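Local coordinates for avirulence protein AVRPPH3 (Pseudomonas syringae pv. phaseolicola, PDB 1UKF) that acts as a papain-like cysteine protease that the bacterium uses during infection of plant cells, where its mature product interacts with PBS1, at residues 2-6 with 150-155; 24-28 with 37-41; 57-62 with 77-81; 93-97 with 108-112. All coordinates share one frame. Residue numbers count along the deposited sequence, not the author numbering.

Interaction 1. Residues 2-6 with 150-155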
loop_
_atom_site.group_PDB
_atom_site.type_symbol
_atom_site.label_atom_id
_atom_site.label_comp_id
_atom_site.label_asym_id
_atom_site.label_seq_id
_atom_site.Cartn_x
_atom_site.Cartn_y
_atom_site.Cartn_z
ATOM N N LEU A 2 12.220 8.530 8.417
ATOM C CA LEU A 2 11.722 7.543 7.466
ATOM C C LEU A 2 12.867 6.764 6.819
ATOM O O LEU A 2 12.764 5.555 6.617
ATOM C CB LEU A 2 10.876 8.230 6.387
ATOM C CG LEU A 2 10.205 7.336 5.337
ATOM C CD1 LEU A 2 9.291 6.327 6.021
ATOM C CD2 LEU A 2 9.411 8.199 4.365
ATOM N N SER A 3 13.958 7.456 6.501
ATOM C CA SER A 3 15.109 6.811 5.879
ATOM C C SER A 3 15.713 5.753 6.796
ATOM O O SER A 3 16.364 4.816 6.331
ATOM C CB SER A 3 16.177 7.849 5.515
ATOM O OG SER A 3 16.655 8.518 6.667
ATOM N N ASP A 4 15.496 5.904 8.100
ATOM C CA ASP A 4 16.021 4.946 9.066
ATOM C C ASP A 4 15.347 3.586 8.916
ATOM O O ASP A 4 15.911 2.565 9.309
ATOM C CB ASP A 4 15.827 5.459 10.496
ATOM C CG ASP A 4 16.676 6.678 10.798
ATOM O OD1 ASP A 4 17.894 6.638 10.523
ATOM O OD2 ASP A 4 16.127 7.672 11.319
ATOM N N PHE A 5 14.145 3.575 8.344
ATOM C CA PHE A 5 13.406 2.329 8.142
ATOM C C PHE A 5 13.584 1.767 6.736
ATOM O O PHE A 5 13.125 0.667 6.440
ATOM C CB PHE A 5 11.910 2.537 8.403
ATOM C CG PHE A 5 11.586 2.918 9.816
ATOM C CD1 PHE A 5 11.270 4.228 10.141
ATOM C CD2 PHE A 5 11.602 1.961 10.826
ATOM C CE1 PHE A 5 10.971 4.586 11.456
ATOM C CE2 PHE A 5 11.308 2.305 12.143
ATOM C CZ PHE A 5 10.992 3.620 12.458
ATOM N N SER A 6 14.256 2.516 5.872
ATOM C CA SER A 6 14.467 2.076 4.499
ATOM C C SER A 6 15.365 0.851 4.379
ATOM O O SER A 6 16.447 0.807 4.968
ATOM C CB SER A 6 15.071 3.212 3.670
ATOM O OG SER A 6 15.360 2.767 2.357
ATOM N N LEU A 150 8.593 5.179 -3.255
ATOM C CA LEU A 150 9.810 5.208 -2.448
ATOM C C LEU A 150 10.634 3.936 -2.322
ATOM O O LEU A 150 11.865 3.997 -2.284
ATOM C CB LEU A 150 9.447 5.692 -1.042
ATOM C CG LEU A 150 8.747 7.053 -0.973
ATOM C CD1 LEU A 150 8.104 7.237 0.391
ATOM C CD2 LEU A 150 9.752 8.161 -1.258
ATOM N N GLY A 151 9.968 2.793 -2.232
ATOM C CA GLY A 151 10.683 1.539 -2.084
ATOM C C GLY A 151 10.153 0.760 -0.897
ATOM O O GLY A 151 9.005 0.958 -0.478
ATOM N N GLU A 152 10.983 -0.122 -0.345
ATOM C CA GLU A 152 10.569 -0.941 0.785
ATOM C C GLU A 152 11.181 -0.480 2.100
ATOM O O GLU A 152 12.353 -0.087 2.161
ATOM C CB GLU A 152 10.923 -2.415 0.542
ATOM C CG GLU A 152 10.287 -3.360 1.569
ATOM C CD GLU A 152 10.513 -4.833 1.271
ATOM O OE1 GLU A 152 10.363 -5.243 0.100
ATOM O OE2 GLU A 152 10.826 -5.583 2.223
ATOM N N PHE A 153 10.362 -0.528 3.144
ATOM C CA PHE A 153 10.761 -0.141 4.490
ATOM C C PHE A 153 10.446 -1.304 5.413
ATOM O O PHE A 153 9.565 -2.118 5.126
ATOM C CB PHE A 153 9.980 1.092 4.952
ATOM C CG PHE A 153 10.144 2.285 4.059
ATOM C CD1 PHE A 153 9.411 2.399 2.881
ATOM C CD2 PHE A 153 11.059 3.281 4.380
ATOM C CE1 PHE A 153 9.590 3.490 2.031
ATOM C CE2 PHE A 153 11.247 4.374 3.541
ATOM C CZ PHE A 153 10.511 4.479 2.362
ATOM N N GLN A 154 11.165 -1.379 6.524
ATOM C CA GLN A 154 10.945 -2.439 7.493
ATOM C C GLN A 154 11.157 -1.923 8.902
ATOM O O GLN A 154 11.980 -1.033 9.138
ATOM C CB GLN A 154 11.887 -3.616 7.228
ATOM C CG GLN A 154 11.480 -4.470 6.034
ATOM C CD GLN A 154 12.436 -5.620 5.790
ATOM O OE1 GLN A 154 13.092 -6.099 6.716
ATOM N NE2 GLN A 154 12.504 -6.083 4.544
ATOM N N SER A 155 10.394 -2.483 9.834
ATOM C CA SER A 155 10.491 -2.112 11.237
ATOM C C SER A 155 9.988 -3.279 12.060
ATOM O O SER A 155 9.435 -4.238 11.529
ATOM C CB SER A 155 9.612 -0.893 11.540
ATOM O OG SER A 155 8.233 -1.237 11.560
HETATM O O HOH W 1 13.108 2.542 0.996
#

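Interaction 2. Residues 24-28 with 37-41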
loop_
_atom_site.group_PDB
_atom_site.type_symbol
_atom_site.label_atom_id
_atom_site.label_comp_id
_atom_site.label_asym_id
_atom_site.label_seq_id
_atom_site.Cartn_x
_atom_site.Cartn_y
_atom_site.Cartn_z
ATOM N N GLU A 24 1.387 -6.662 -6.683
ATOM C CA GLU A 24 2.444 -7.569 -7.130
ATOM C C GLU A 24 3.428 -7.759 -5.971
ATOM O O GLU A 24 3.896 -8.869 -5.721
ATOM C CB GLU A 24 3.157 -6.993 -8.362
ATOM C CG GLU A 24 4.394 -7.768 -8.841
ATOM C CD GLU A 24 4.089 -9.159 -9.374
ATOM O OE1 GLU A 24 2.903 -9.504 -9.562
ATOM O OE2 GLU A 24 5.056 -9.914 -9.619
ATOM N N TRP A 25 3.729 -6.682 -5.250
ATOM C CA TRP A 25 4.641 -6.787 -4.113
ATOM C C TRP A 25 4.035 -7.720 -3.063
ATOM O O TRP A 25 4.739 -8.547 -2.486
ATOM C CB TRP A 25 4.896 -5.411 -3.489
ATOM C CG TRP A 25 5.844 -5.459 -2.320
ATOM C CD1 TRP A 25 7.211 -5.423 -2.365
ATOM C CD2 TRP A 25 5.491 -5.576 -0.938
ATOM N NE1 TRP A 25 7.729 -5.507 -1.095
ATOM C CE2 TRP A 25 6.696 -5.602 -0.198
ATOM C CE3 TRP A 25 4.274 -5.660 -0.250
ATOM C CZ2 TRP A 25 6.718 -5.705 1.197
ATOM C CZ3 TRP A 25 4.294 -5.762 1.136
ATOM C CH2 TRP A 25 5.509 -5.783 1.844
ATOM N N LEU A 26 2.733 -7.593 -2.811
ATOM C CA LEU A 26 2.079 -8.451 -1.830
ATOM C C LEU A 26 2.230 -9.919 -2.205
ATOM O O LEU A 26 2.488 -10.762 -1.344
ATOM C CB LEU A 26 0.590 -8.108 -1.711
ATOM C CG LEU A 26 0.224 -6.880 -0.871
ATOM C CD1 LEU A 26 -1.272 -6.606 -0.972
ATOM C CD2 LEU A 26 0.620 -7.116 0.583
ATOM N N VAL A 27 2.079 -10.221 -3.492
ATOM C CA VAL A 27 2.196 -11.594 -3.965
ATOM C C VAL A 27 3.576 -12.189 -3.702
ATOM O O VAL A 27 3.685 -13.348 -3.301
ATOM C CB VAL A 27 1.881 -11.692 -5.474
ATOM C CG1 VAL A 27 2.182 -13.100 -5.987
ATOM C CG2 VAL A 27 0.417 -11.350 -5.714
ATOM N N MET A 28 4.631 -11.409 -3.910
ATOM C CA MET A 28 5.970 -11.938 -3.679
ATOM C C MET A 28 6.762 -11.226 -2.585
ATOM O O MET A 28 7.989 -11.158 -2.632
ATOM C CB MET A 28 6.762 -11.958 -4.995
ATOM C CG MET A 28 6.517 -10.777 -5.923
ATOM S SD MET A 28 7.071 -9.205 -5.256
ATOM C CE MET A 28 8.844 -9.352 -5.493
ATOM N N ARG A 37 13.457 -7.678 -4.442
ATOM C CA ARG A 37 12.045 -7.396 -4.682
ATOM C C ARG A 37 11.911 -6.084 -5.446
ATOM O O ARG A 37 11.078 -5.962 -6.344
ATOM C CB ARG A 37 11.266 -7.335 -3.363
ATOM C CG ARG A 37 11.077 -8.706 -2.716
ATOM C CD ARG A 37 10.054 -8.677 -1.592
ATOM N NE ARG A 37 10.559 -8.095 -0.350
ATOM C CZ ARG A 37 11.342 -8.733 0.516
ATOM N NH1 ARG A 37 11.724 -9.981 0.277
ATOM N NH2 ARG A 37 11.717 -8.135 1.637
ATOM N N MET A 38 12.740 -5.104 -5.103
ATOM C CA MET A 38 12.684 -3.836 -5.813
ATOM C C MET A 38 13.239 -4.010 -7.231
ATOM O O MET A 38 12.759 -3.372 -8.168
ATOM C CB MET A 38 13.450 -2.753 -5.049
ATOM C CG MET A 38 12.813 -2.404 -3.701
ATOM S SD MET A 38 11.055 -1.918 -3.786
ATOM C CE MET A 38 10.244 -3.465 -3.348
ATOM N N ASP A 39 14.239 -4.876 -7.396
ATOM C CA ASP A 39 14.804 -5.124 -8.725
ATOM C C ASP A 39 13.712 -5.732 -9.605
ATOM O O ASP A 39 13.609 -5.429 -10.794
ATOM C CB ASP A 39 15.991 -6.095 -8.653
ATOM C CG ASP A 39 17.248 -5.454 -8.094
ATOM O OD1 ASP A 39 17.293 -4.215 -7.969
ATOM O OD2 ASP A 39 18.204 -6.200 -7.787
ATOM N N HIS A 40 12.893 -6.590 -9.007
ATOM C CA HIS A 40 11.793 -7.242 -9.713
ATOM C C HIS A 40 10.757 -6.230 -10.214
ATOM O O HIS A 40 10.266 -6.326 -11.344
ATOM C CB HIS A 40 11.121 -8.248 -8.768
ATOM C CG HIS A 40 9.862 -8.856 -9.309
ATOM N ND1 HIS A 40 9.850 -9.713 -10.389
ATOM C CD2 HIS A 40 8.575 -8.752 -8.898
ATOM C CE1 HIS A 40 8.610 -10.109 -10.619
ATOM N NE2 HIS A 40 7.818 -9.541 -9.729
ATOM N N LEU A 41 10.446 -5.253 -9.366
ATOM C CA LEU A 41 9.451 -4.233 -9.674
ATOM C C LEU A 41 9.990 -3.041 -10.454
ATOM O O LEU A 41 9.206 -2.219 -10.939
ATOM C CB LEU A 41 8.817 -3.741 -8.372
ATOM C CG LEU A 41 8.095 -4.807 -7.548
ATOM C CD1 LEU A 41 7.881 -4.315 -6.124
ATOM C CD2 LEU A 41 6.774 -5.151 -8.208
#

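Interaction 3. Residues 57-62 with 77-81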
loop_
_atom_site.group_PDB
_atom_site.type_symbol
_atom_site.label_atom_id
_atom_site.label_comp_id
_atom_site.label_asym_id
_atom_site.label_seq_id
_atom_site.Cartn_x
_atom_site.Cartn_y
_atom_site.Cartn_z
ATOM N N VAL A 57 -6.247 -4.494 -14.154
ATOM C CA VAL A 57 -7.376 -5.179 -13.529
ATOM C C VAL A 57 -8.062 -4.149 -12.627
ATOM O O VAL A 57 -9.286 -4.054 -12.593
ATOM C CB VAL A 57 -6.909 -6.387 -12.681
ATOM C CG1 VAL A 57 -8.078 -6.952 -11.891
ATOM C CG2 VAL A 57 -6.326 -7.462 -13.585
ATOM N N TYR A 58 -7.260 -3.379 -11.895
ATOM C CA TYR A 58 -7.776 -2.331 -11.019
ATOM C C TYR A 58 -8.570 -1.309 -11.841
ATOM O O TYR A 58 -9.702 -0.964 -11.490
ATOM C CB TYR A 58 -6.615 -1.628 -10.307
ATOM C CG TYR A 58 -7.015 -0.409 -9.508
ATOM C CD1 TYR A 58 -7.490 -0.528 -8.203
ATOM C CD2 TYR A 58 -6.931 0.864 -10.066
ATOM C CE1 TYR A 58 -7.870 0.595 -7.471
ATOM C CE2 TYR A 58 -7.310 1.992 -9.345
ATOM C CZ TYR A 58 -7.777 1.851 -8.051
ATOM O OH TYR A 58 -8.158 2.969 -7.338
ATOM N N ASN A 59 -7.974 -0.830 -12.932
ATOM C CA ASN A 59 -8.627 0.155 -13.795
ATOM C C ASN A 59 -9.911 -0.375 -14.415
ATOM O O ASN A 59 -10.901 0.353 -14.507
ATOM C CB ASN A 59 -7.697 0.611 -14.923
ATOM C CG ASN A 59 -6.582 1.509 -14.439
ATOM O OD1 ASN A 59 -6.707 2.177 -13.414
ATOM N ND2 ASN A 59 -5.489 1.548 -15.193
ATOM N N ASP A 60 -9.893 -1.631 -14.856
ATOM C CA ASP A 60 -11.078 -2.238 -15.460
ATOM C C ASP A 60 -12.215 -2.261 -14.448
ATOM O O ASP A 60 -13.354 -1.925 -14.772
ATOM C CB ASP A 60 -10.789 -3.672 -15.918
ATOM C CG ASP A 60 -9.856 -3.737 -17.113
ATOM O OD1 ASP A 60 -9.592 -2.685 -17.732
ATOM O OD2 ASP A 60 -9.397 -4.853 -17.436
ATOM N N ALA A 61 -11.901 -2.663 -13.222
ATOM C CA ALA A 61 -12.912 -2.726 -12.172
ATOM C C ALA A 61 -13.407 -1.333 -11.797
ATOM O O ALA A 61 -14.593 -1.144 -11.522
ATOM C CB ALA A 61 -12.355 -3.431 -10.944
ATOM N N LEU A 62 -12.507 -0.355 -11.790
ATOM C CA LEU A 62 -12.896 1.009 -11.453
ATOM C C LEU A 62 -13.815 1.578 -12.529
ATOM O O LEU A 62 -14.845 2.174 -12.216
ATOM C CB LEU A 62 -11.662 1.904 -11.299
ATOM C CG LEU A 62 -11.952 3.373 -10.961
ATOM C CD1 LEU A 62 -12.768 3.466 -9.679
ATOM C CD2 LEU A 62 -10.641 4.128 -10.815
ATOM N N ALA A 77 -12.768 -1.392 -6.818
ATOM C CA ALA A 77 -11.586 -1.572 -7.655
ATOM C C ALA A 77 -10.426 -2.199 -6.878
ATOM O O ALA A 77 -9.759 -3.107 -7.374
ATOM C CB ALA A 77 -11.162 -0.231 -8.248
ATOM N N SER A 78 -10.186 -1.712 -5.664
ATOM C CA SER A 78 -9.108 -2.247 -4.842
ATOM C C SER A 78 -9.384 -3.704 -4.494
ATOM O O SER A 78 -8.469 -4.529 -4.454
ATOM C CB SER A 78 -8.954 -1.421 -3.565
ATOM O OG SER A 78 -8.459 -0.131 -3.867
ATOM N N THR A 79 -10.648 -4.024 -4.242
ATOM C CA THR A 79 -11.018 -5.396 -3.921
ATOM C C THR A 79 -10.780 -6.290 -5.138
ATOM O O THR A 79 -10.304 -7.414 -5.007
ATOM C CB THR A 79 -12.502 -5.490 -3.504
ATOM O OG1 THR A 79 -12.711 -4.710 -2.321
ATOM C CG2 THR A 79 -12.896 -6.934 -3.221
ATOM N N ALA A 80 -11.097 -5.779 -6.323
ATOM C CA ALA A 80 -10.926 -6.543 -7.552
ATOM C C ALA A 80 -9.470 -6.910 -7.818
ATOM O O ALA A 80 -9.171 -8.045 -8.186
ATOM C CB ALA A 80 -11.492 -5.764 -8.739
ATOM N N VAL A 81 -8.556 -5.963 -7.625
ATOM C CA VAL A 81 -7.156 -6.262 -7.887
ATOM C C VAL A 81 -6.571 -7.260 -6.892
ATOM O O VAL A 81 -5.753 -8.099 -7.273
ATOM C CB VAL A 81 -6.290 -4.970 -7.942
ATOM C CG1 VAL A 81 -6.159 -4.339 -6.566
ATOM C CG2 VAL A 81 -4.921 -5.294 -8.531
HETATM O O HOH W 2 -8.542 2.610 -4.067
#

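Interaction 4. Residues 93-97 with 108-112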
loop_
_atom_site.group_PDB
_atom_site.type_symbol
_atom_site.label_atom_id
_atom_site.label_comp_id
_atom_site.label_asym_id
_atom_site.label_seq_id
_atom_site.Cartn_x
_atom_site.Cartn_y
_atom_site.Cartn_z
ATOM N N PRO A 93 -13.448 -2.796 4.340
ATOM C CA PRO A 93 -12.371 -1.803 4.285
ATOM C C PRO A 93 -12.543 -0.775 5.400
ATOM O O PRO A 93 -13.643 -0.262 5.617
ATOM C CB PRO A 93 -12.539 -1.195 2.899
ATOM C CG PRO A 93 -13.033 -2.358 2.092
ATOM C CD PRO A 93 -14.063 -2.981 3.014
ATOM N N LYS A 94 -11.459 -0.483 6.107
ATOM C CA LYS A 94 -11.504 0.475 7.203
ATOM C C LYS A 94 -10.911 1.815 6.797
ATOM O O LYS A 94 -9.896 1.873 6.107
ATOM C CB LYS A 94 -10.743 -0.074 8.410
ATOM C CG LYS A 94 -10.747 0.856 9.607
ATOM C CD LYS A 94 -10.001 0.246 10.778
ATOM C CE LYS A 94 -9.971 1.199 11.959
ATOM N NZ LYS A 94 -9.241 0.613 13.111
ATOM N N THR A 95 -11.552 2.896 7.227
ATOM C CA THR A 95 -11.083 4.236 6.914
ATOM C C THR A 95 -10.620 4.944 8.180
ATOM O O THR A 95 -11.403 5.147 9.108
ATOM C CB THR A 95 -12.194 5.085 6.262
ATOM O OG1 THR A 95 -12.650 4.446 5.065
ATOM C CG2 THR A 95 -11.675 6.472 5.922
ATOM N N VAL A 96 -9.344 5.309 8.219
ATOM C CA VAL A 96 -8.796 6.014 9.367
ATOM C C VAL A 96 -8.557 7.454 8.932
ATOM O O VAL A 96 -7.778 7.711 8.012
ATOM C CB VAL A 96 -7.459 5.391 9.836
ATOM C CG1 VAL A 96 -6.963 6.104 11.086
ATOM C CG2 VAL A 96 -7.645 3.907 10.117
ATOM N N HIS A 97 -9.244 8.389 9.582
ATOM C CA HIS A 97 -9.110 9.801 9.242
ATOM C C HIS A 97 -7.918 10.451 9.929
ATOM O O HIS A 97 -7.503 10.032 11.007
ATOM C CB HIS A 97 -10.394 10.558 9.597
ATOM C CG HIS A 97 -11.606 10.055 8.878
ATOM N ND1 HIS A 97 -12.317 8.950 9.296
ATOM C CD2 HIS A 97 -12.212 10.483 7.745
ATOM C CE1 HIS A 97 -13.308 8.720 8.453
ATOM N NE2 HIS A 97 -13.266 9.636 7.503
ATOM N N THR A 108 -2.965 4.327 15.031
ATOM C CA THR A 108 -4.193 3.611 14.716
ATOM C C THR A 108 -3.979 2.635 13.568
ATOM O O THR A 108 -4.386 1.475 13.644
ATOM C CB THR A 108 -5.330 4.584 14.345
ATOM O OG1 THR A 108 -5.572 5.467 15.446
ATOM C CG2 THR A 108 -6.606 3.818 14.026
ATOM N N VAL A 109 -3.339 3.102 12.502
ATOM C CA VAL A 109 -3.083 2.247 11.352
ATOM C C VAL A 109 -2.140 1.105 11.726
ATOM O O VAL A 109 -2.347 -0.035 11.322
ATOM C CB VAL A 109 -2.488 3.060 10.177
ATOM C CG1 VAL A 109 -2.116 2.127 9.030
ATOM C CG2 VAL A 109 -3.504 4.092 9.699
ATOM N N ALA A 110 -1.111 1.411 12.511
ATOM C CA ALA A 110 -0.155 0.393 12.936
ATOM C C ALA A 110 -0.849 -0.707 13.733
ATOM O O ALA A 110 -0.540 -1.889 13.578
ATOM C CB ALA A 110 0.948 1.028 13.775
ATOM N N HIS A 111 -1.783 -0.318 14.593
ATOM C CA HIS A 111 -2.510 -1.292 15.396
ATOM C C HIS A 111 -3.280 -2.245 14.490
ATOM O O HIS A 111 -3.459 -3.423 14.814
ATOM C CB HIS A 111 -3.485 -0.587 16.342
ATOM C CG HIS A 111 -4.338 -1.527 17.135
ATOM N ND1 HIS A 111 -3.818 -2.407 18.060
ATOM C CD2 HIS A 111 -5.677 -1.731 17.132
ATOM C CE1 HIS A 111 -4.801 -3.113 18.592
ATOM N NE2 HIS A 111 -5.938 -2.722 18.046
ATOM N N ASP A 112 -3.728 -1.736 13.347
ATOM C CA ASP A 112 -4.485 -2.553 12.408
ATOM C C ASP A 112 -3.614 -3.413 11.496
ATOM O O ASP A 112 -3.951 -4.564 11.222
ATOM C CB ASP A 112 -5.376 -1.678 11.514
ATOM C CG ASP A 112 -6.386 -0.862 12.297
ATOM O OD1 ASP A 112 -6.939 -1.380 13.289
ATOM O OD2 ASP A 112 -6.643 0.296 11.901
#

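Interaction 1. Residues 2-6 with 150-155
One direct hydrogen bond ties the two backbones: Gln154 N donates to Phe5 O over 2.8 Å, nearly straight at 162°. The same carbonyl takes a CA-H...O contact, Phe153 CA lying 3.2 Å from Phe5 O. One residue on, Ser6 and Phe153 form an antiparallel non-hydrogen-bonded pair with their CA atoms 4.3 Å apart, so the chain slips into the sheet just as it leaves the turn closed by Phe5 N to Leu2 O (3.0 Å). A water adds a further link, 2.6 Å from Ser6 OG and donating to Glu152 O at 3.0 Å.

The apolar part centres on Phe153, whose CE2 sits 3.6 Å from Leu2 CG and whose CD2 is 4.2 Å from Phe5 CB. Leu2 CD2 also reaches Leu150 CD1 (4.3 Å), while Phe5 CD2 packs on Ser155 CB (3.6 Å). Leu163 of helix 160-173 touches both Leu2 and Phe5.

Within strand 151-156 Gln154 NE2 donates to Glu152 OE2 (2.9 Å), and that carboxylate also pairs with Arg37; Gln154 OE1 is held by Gln142. Leu150 and Gly151 together face the active-site Asp147 in a classic beta bulge. The N-terminal turn thus leads into edge strand 6-9 of the antiparallel sheet in this papain-like fold, beside the strand that follows Asp147.

Interaction 2. Residues 24-28 with 37-41
This is a buried contact between two helices that follow each other in the chain: the C-terminal end of helix 18-27, which begins at the active-site Cys18, meets the last turn of helix 34-41. Its polar link is a His-carboxylate hydrogen bond, His40 NE2 to Glu24 OE2 at 2.8 Å and almost perfectly linear (178°); the other oxygen of Glu24 pairs with Arg54. Met28, just past its helix, reaches across with its methyl, CE lying 3.5 Å from His40 CD2 and 3.6 Å from Arg37 CG. Leu41 CD2 packs against Glu24 CG at 3.6 Å. Leu41 CD1 lies at the edge of the Trp25 indole, 4.0 Å from Trp25 CD1, and Met38 CE packs 3.7 Å from the same Trp25 CD1. Trp25 and Arg37 lie side by side, and both turn their polar ends to Glu152 on strand 151-156. Behind them Trp25 stacks on Phe146 of strand 142-147, while Arg54 brings in helix 46-67, so the pair sits between the sheet and that long helix.

Interaction 3. Residues 57-62 with 77-81
Helices 46-67 and 73-84 cross here with segment axes 7.9 Å apart at closest and their N-to-C directions 140° apart, roughly antiparallel. Ala77 comes first and is the residue of this segment most covered by the other helix. Its CB sits over one face of the Tyr58 ring, 3.9 Å from the centroid in a CH-pi contact, and comes within 3.8 Å of Leu62 CB. Ala61 CB rests 3.9 Å from Ala77 CA, which a small residue on each helix makes possible.

At Ser78 the hydroxyl lies at the edge of the same ring, with OG 3.7 Å from Tyr58 CE1. A water 2.7 Å from Ser78 OG makes a weak hydrogen bond with Tyr58 OH at 3.3 Å; the serine hydroxyl is also bonded to the carbonyl of Phe74, one turn earlier.

About one turn after Ala77, Ala80 meets Ala61, with Ala80 CB only 3.3 Å from Ala61 CB. Val57 CG1 lies 4.0 Å from Ala80 O. Val81 closes the contact, its CB 4.1 Å from Tyr58 CB and its CA 4.2 Å from Val57 CG1, while its side chain also touches Thr23 of helix 18-27 and Leu121 of the sheet.

No direct hydrogen bond joins the segments. Close alanine packing and the Tyr58 face do the work, so the fit depends on shape, and Tyr58 carries it to Ala19, next to the active-site Cys18.

Interaction 4. Residues 93-97 with 108-112
Strand 94-97 and helix 108-112 run nearly antiparallel, with 155° between their directions and segment axes 10.0 Å apart at closest. The nearest CA atoms belong to Val96 and Val109, 7.1 Å apart, whereas Lys94 and Asp112 stand 9.2 Å apart. At that spacing the side chains make the contact.

Lys94 and Val96 both point toward the helix. Lys94 is fully extended, every chi angle being t, and this carries its ammonium across the gap to a salt bridge with Asp112: NZ lies 2.9 Å from Asp112 OD2, with a weak hydrogen bond from Lys94 NZ to Asp112 OD1 at 3.1 Å. Beneath it Val96 fills the space between the elements, CG1 3.7 Å from Thr108 CG2 and CB 4.2 Å from Val109 CG2. Val109 reaches on to Ile164 of helix 160-173, and the strand itself is bonded through the backbone of Lys94 and Val96 to Glu183 and Val181.

An exposed lysine thus closes the contact over a buried valine. Asp112 OD2 also has the carboxylate of Glu183 close by, so the charge of Lys94 probably eases the crowding of two acids as well as joining edge strand 88-97 to helix 102-113.

How the interactions relate
Interaction 1 lies at edge strand 6-9 of the antiparallel sheet and interaction 4 at edge strand 88-97, yet they differ in chemistry: backbone pairing plus aromatic packing in the first, a lysine-aspartate salt bridge over valine in the fourth. Interactions 2 and 3 join helix to helix. Interaction 2 is buried and mixes polar and apolar groups; interaction 4 is buried too, despite its exposed lysine. Interactions 1 and 3 are partly buried, the latter relying on alanines and a tyrosine ring. Interactions 1 and 2 touch directly, Glu152 OE2 lying 2.8 Å from Arg37 NH2 in a salt bridge. Interaction 3 stands apart from interaction 1, their centres about 27 Å apart on opposite sides of the chain's centre.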